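Local coordinates for bifunctional purine biosynthetic protein ADE5,7 (Cryptococcus neoformans var. grubii serotype A, PDB 7LVO) that catalyses the second and fifth steps of de novo purine biosynthesis, the chain here being the N-terminal glycinamide ribonucleotide synthetase (phosphoribosylamine-glycine ligase) half, at residues P159-R164 and E234-P239; E299-G304 and L330-R335. All blocks are in the same frame, centred on the assembly; numbering follows the deposited sequence.

Contact 1. Residues P159-R164 and E234-P239; sequences PTAAFR and EYLSGP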
# COMPACT_ATOMS: atom_id res chain seq x y z
N PRO A 159 0.60 -18.10 10.40
CA PRO A 159 2.06 -18.23 10.50
C PRO A 159 2.77 -16.88 10.43
O PRO A 159 2.59 -16.10 9.49
CB PRO A 159 2.43 -19.12 9.30
CG PRO A 159 1.28 -18.98 8.35
CD PRO A 159 0.06 -18.79 9.21
N THR A 160 3.59 -16.62 11.45
CA THR A 160 4.35 -15.38 11.54
C THR A 160 5.57 -15.64 12.42
O THR A 160 5.70 -16.69 13.04
CB THR A 160 3.49 -14.24 12.09
OG1 THR A 160 4.21 -13.00 12.00
CG2 THR A 160 3.14 -14.50 13.55
N ALA A 161 6.46 -14.65 12.46
CA ALA A 161 7.69 -14.79 13.24
C ALA A 161 7.38 -14.76 14.74
O ALA A 161 6.51 -14.01 15.20
CB ALA A 161 8.67 -13.68 12.89
N ALA A 162 8.09 -15.60 15.49
CA ALA A 162 8.00 -15.56 16.95
C ALA A 162 8.21 -14.13 17.43
O ALA A 162 8.97 -13.36 16.83
CB ALA A 162 9.04 -16.49 17.57
N PHE A 163 7.53 -13.78 18.52
CA PHE A 163 7.52 -12.39 18.96
C PHE A 163 7.09 -12.30 20.41
O PHE A 163 6.58 -13.25 21.00
CB PHE A 163 6.56 -11.55 18.10
CG PHE A 163 5.11 -11.77 18.44
CD1 PHE A 163 4.41 -12.84 17.90
CD2 PHE A 163 4.45 -10.93 19.31
CE1 PHE A 163 3.08 -13.04 18.21
CE2 PHE A 163 3.12 -11.13 19.63
CZ PHE A 163 2.44 -12.19 19.08
N ARG A 164 7.30 -11.11 20.98
CA ARG A 164 6.72 -10.73 22.26
C ARG A 164 6.56 -9.21 22.25
O ARG A 164 7.47 -8.49 21.82
CB ARG A 164 7.57 -11.16 23.45
CG ARG A 164 7.51 -12.66 23.76
CD ARG A 164 6.09 -13.14 24.08
NE ARG A 164 5.45 -12.38 25.15
CZ ARG A 164 4.39 -11.59 24.99
NH1 ARG A 164 3.79 -11.46 23.82
NH2 ARG A 164 3.92 -10.92 26.04
N GLU A 234 11.44 -12.39 15.70
CA GLU A 234 12.58 -13.03 15.08
C GLU A 234 12.83 -12.47 13.68
O GLU A 234 11.90 -12.24 12.91
CB GLU A 234 12.36 -14.54 15.00
CG GLU A 234 13.55 -15.32 14.45
CD GLU A 234 13.33 -16.82 14.48
OE1 GLU A 234 12.24 -17.26 14.90
OE2 GLU A 234 14.24 -17.57 14.08
N TYR A 235 14.10 -12.25 13.36
CA TYR A 235 14.51 -11.84 12.03
C TYR A 235 14.48 -13.05 11.10
O TYR A 235 15.19 -14.03 11.34
CB TYR A 235 15.90 -11.21 12.06
CG TYR A 235 16.46 -10.87 10.70
CD1 TYR A 235 16.21 -9.64 10.11
CD2 TYR A 235 17.26 -11.77 10.01
CE1 TYR A 235 16.72 -9.32 8.87
CE2 TYR A 235 17.78 -11.46 8.77
CZ TYR A 235 17.51 -10.24 8.20
OH TYR A 235 18.02 -9.93 6.96
N LEU A 236 13.66 -12.97 10.06
CA LEU A 236 13.51 -14.07 9.11
C LEU A 236 14.24 -13.75 7.81
O LEU A 236 14.40 -12.58 7.43
CB LEU A 236 12.03 -14.34 8.82
CG LEU A 236 11.17 -14.70 10.03
CD1 LEU A 236 9.72 -14.95 9.60
CD2 LEU A 236 11.73 -15.91 10.76
N SER A 237 14.69 -14.80 7.13
CA SER A 237 15.42 -14.69 5.88
C SER A 237 14.60 -15.30 4.75
O SER A 237 13.98 -16.36 4.93
CB SER A 237 16.78 -15.38 5.97
OG SER A 237 17.56 -14.82 7.01
N GLY A 238 14.60 -14.64 3.60
CA GLY A 238 13.88 -15.11 2.45
C GLY A 238 13.33 -13.97 1.62
O GLY A 238 13.25 -12.83 2.08
N PRO A 239 12.92 -14.26 0.38
CA PRO A 239 12.33 -13.21 -0.45
C PRO A 239 10.93 -12.85 0.02
O PRO A 239 10.23 -13.65 0.64
CB PRO A 239 12.30 -13.85 -1.85
CG PRO A 239 12.16 -15.31 -1.57
CD PRO A 239 12.96 -15.57 -0.30
O HOH W 1 9.76 -17.36 13.78
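A161 is the first residue of P159-R164 to meet E234-P239. It follows T160, whose OG1 is hydrogen-bonded to K150 NZ and to V329 O. The CB of A161 points at the other segment and sits 3.5 Å from the carbonyl O of E234. The same methyl touches a branch of L236, with A161 CB and L236 CD1 3.7 Å apart. CD1 makes the touch, with L236 CG behind it at 3.9 Å from A161 CB.

A162 carries the polar part of the contact. Its carbonyl O accepts a hydrogen bond from the backbone N of E234, at 2.9 Å and with an N-H...O angle of 154°. A water bridges the same two residues. It accepts from A162 N at 3.0 Å and donates to E234 OE1 at 2.7 Å. The E234 side chain is fully extended, with CG anti to the backbone N (chi1 -176°), which carries the carboxylate alongside A162 to the water. Its second oxygen, OE2, is hydrogen-bonded to S185 OG.

From F163 the chain enters strand 163-167, which pairs antiparallel with strand 229-234. The contact therefore lies where this edge strand of the ATP-grasp domain begins and its neighbour ends. The N and the O of A162 are both used, the O directly and the N through water. The carboxylate of E234 is held through both oxygens, which should limit its rotation.

Contact 2. Residues E299-G304 and L330-R335; sequences EPTIKG and LEYNVR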
# COMPACT_ATOMS: atom_id res chain seq x y z
N GLU A 299 -7.74 -16.30 4.14
CA GLU A 299 -9.06 -16.73 4.60
C GLU A 299 -9.12 -16.83 6.11
O GLU A 299 -10.11 -16.36 6.71
CB GLU A 299 -9.44 -18.04 3.91
CG GLU A 299 -9.77 -17.87 2.43
CD GLU A 299 -9.99 -19.18 1.70
OE1 GLU A 299 -9.71 -20.24 2.28
OE2 GLU A 299 -10.43 -19.13 0.54
N PRO A 300 -8.15 -17.43 6.80
CA PRO A 300 -8.16 -17.37 8.27
C PRO A 300 -8.15 -15.95 8.81
O PRO A 300 -8.71 -15.69 9.88
CB PRO A 300 -6.90 -18.13 8.67
CG PRO A 300 -6.65 -19.07 7.54
CD PRO A 300 -7.10 -18.34 6.29
N THR A 301 -7.53 -15.01 8.09
CA THR A 301 -7.54 -13.62 8.54
C THR A 301 -8.94 -13.03 8.43
O THR A 301 -9.44 -12.43 9.39
CB THR A 301 -6.55 -12.79 7.72
OG1 THR A 301 -5.20 -13.23 7.99
CG2 THR A 301 -6.67 -11.32 8.06
N ILE A 302 -9.59 -13.19 7.28
CA ILE A 302 -10.92 -12.63 7.09
C ILE A 302 -11.91 -13.27 8.05
O ILE A 302 -12.74 -12.58 8.66
CB ILE A 302 -11.37 -12.78 5.62
CG1 ILE A 302 -10.44 -12.00 4.70
CG2 ILE A 302 -12.82 -12.33 5.45
CD1 ILE A 302 -10.35 -10.52 5.02
N LYS A 303 -11.85 -14.60 8.19
CA LYS A 303 -12.73 -15.28 9.14
C LYS A 303 -12.43 -14.84 10.57
O LYS A 303 -13.34 -14.61 11.37
CB LYS A 303 -12.58 -16.80 9.00
CG LYS A 303 -13.52 -17.59 9.91
CD LYS A 303 -13.14 -19.06 9.97
CE LYS A 303 -13.27 -19.74 8.61
NZ LYS A 303 -12.97 -21.20 8.69
N GLY A 304 -11.14 -14.72 10.90
CA GLY A 304 -10.78 -14.34 12.26
C GLY A 304 -11.30 -12.96 12.63
O GLY A 304 -11.68 -12.73 13.79
N LEU A 330 4.77 -10.92 7.43
CA LEU A 330 5.59 -9.88 8.04
C LEU A 330 4.73 -8.77 8.63
O LEU A 330 5.00 -8.29 9.73
CB LEU A 330 6.55 -9.30 7.01
CG LEU A 330 7.62 -10.22 6.43
CD1 LEU A 330 8.50 -9.46 5.45
CD2 LEU A 330 8.47 -10.84 7.54
N GLU A 331 3.69 -8.35 7.91
CA GLU A 331 2.84 -7.26 8.37
C GLU A 331 1.58 -7.20 7.53
O GLU A 331 1.58 -7.62 6.37
CB GLU A 331 3.58 -5.92 8.30
CG GLU A 331 4.02 -5.54 6.89
CD GLU A 331 4.85 -4.27 6.85
OE1 GLU A 331 5.36 -3.86 7.92
OE2 GLU A 331 4.98 -3.68 5.76
N TYR A 332 0.51 -6.68 8.13
CA TYR A 332 -0.72 -6.39 7.42
C TYR A 332 -0.74 -4.91 7.05
O TYR A 332 -0.42 -4.05 7.88
CB TYR A 332 -1.96 -6.72 8.27
CG TYR A 332 -2.24 -8.19 8.46
CD1 TYR A 332 -2.55 -9.01 7.38
CD2 TYR A 332 -2.23 -8.76 9.72
CE1 TYR A 332 -2.82 -10.35 7.55
CE2 TYR A 332 -2.50 -10.11 9.90
CZ TYR A 332 -2.79 -10.89 8.81
OH TYR A 332 -3.06 -12.23 9.00
N ASN A 333 -1.10 -4.61 5.81
CA ASN A 333 -1.46 -3.27 5.38
C ASN A 333 -2.92 -3.30 4.93
O ASN A 333 -3.35 -4.24 4.25
CB ASN A 333 -0.55 -2.78 4.26
CG ASN A 333 0.87 -2.48 4.76
OD1 ASN A 333 1.28 -2.92 5.83
ND2 ASN A 333 1.61 -1.71 3.97
N VAL A 334 -3.67 -2.27 5.31
CA VAL A 334 -5.12 -2.30 5.15
C VAL A 334 -5.58 -1.36 4.04
O VAL A 334 -6.66 -0.77 4.12
CB VAL A 334 -5.83 -1.95 6.48
CG1 VAL A 334 -5.46 -2.98 7.57
CG2 VAL A 334 -5.47 -0.54 6.92
N ARG A 335 -4.76 -1.23 3.01
CA ARG A 335 -5.09 -0.39 1.87
C ARG A 335 -4.19 -0.78 0.71
O ARG A 335 -3.26 -1.58 0.86
CB ARG A 335 -4.94 1.10 2.20
CG ARG A 335 -3.81 1.44 3.18
CD ARG A 335 -2.46 0.99 2.67
NE ARG A 335 -1.39 1.29 3.61
CZ ARG A 335 -0.11 1.03 3.41
NH1 ARG A 335 0.31 0.48 2.28
NH2 ARG A 335 0.78 1.33 4.35
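The side chains of T301 and Y332 are aimed at each other by their first torsions. In T301, OG1 lies anti to the carbonyl carbon (chi1 -66°), while CG2 is anti to the backbone N. In Y332, CG is also anti to the carbonyl carbon (chi1 -72°), so the ring reaches from its strand to the helix. The two side chains come from opposite directions. The phenol hydroxyl of Y332 donates to T301: OH and OG1 are 2.6 Å apart, a short bond. T301 OG1 in turn is hydrogen-bonded to V297 O, one turn earlier in the helix. Y332 thus joins a hydroxyl already tied to its own helix.

The contact sets helix 287-307 against strand 326-333, an outermost strand of an antiparallel sheet in the ATP-grasp domain. The nearest backbones are well apart, with T301 CA and Y332 CA at 10.0 Å, and the tyrosine spans the gap. Within this strand L330 and E331 form a classic beta bulge opposite G319 of strand 315-323. CG2 of T301 lies beside the phenol end, 3.8 Å from Y332 OH. Around the pair, I158 packs on both side chains, M153 packs on Y332, and F152 on T301.

Contact 1 and contact 2 both belong to the ATP-grasp part of the chain. Their centres are 16 Å apart, and their nearest atoms come within about 5 Å without touching. Strand 326-333 connects them. It carries Y332 of contact 2, and its V329 pairs with the backbone of P159 in contact 1. The predicted magnesium ligands E331 and N333 flank Y332 in sequence. The side chain of A161 lies about 10 Å from that of E331. E234-P239 falls within the predicted ATP-binding range, and the side chain of Y332 is about 10 Å from that of K191, also in that range.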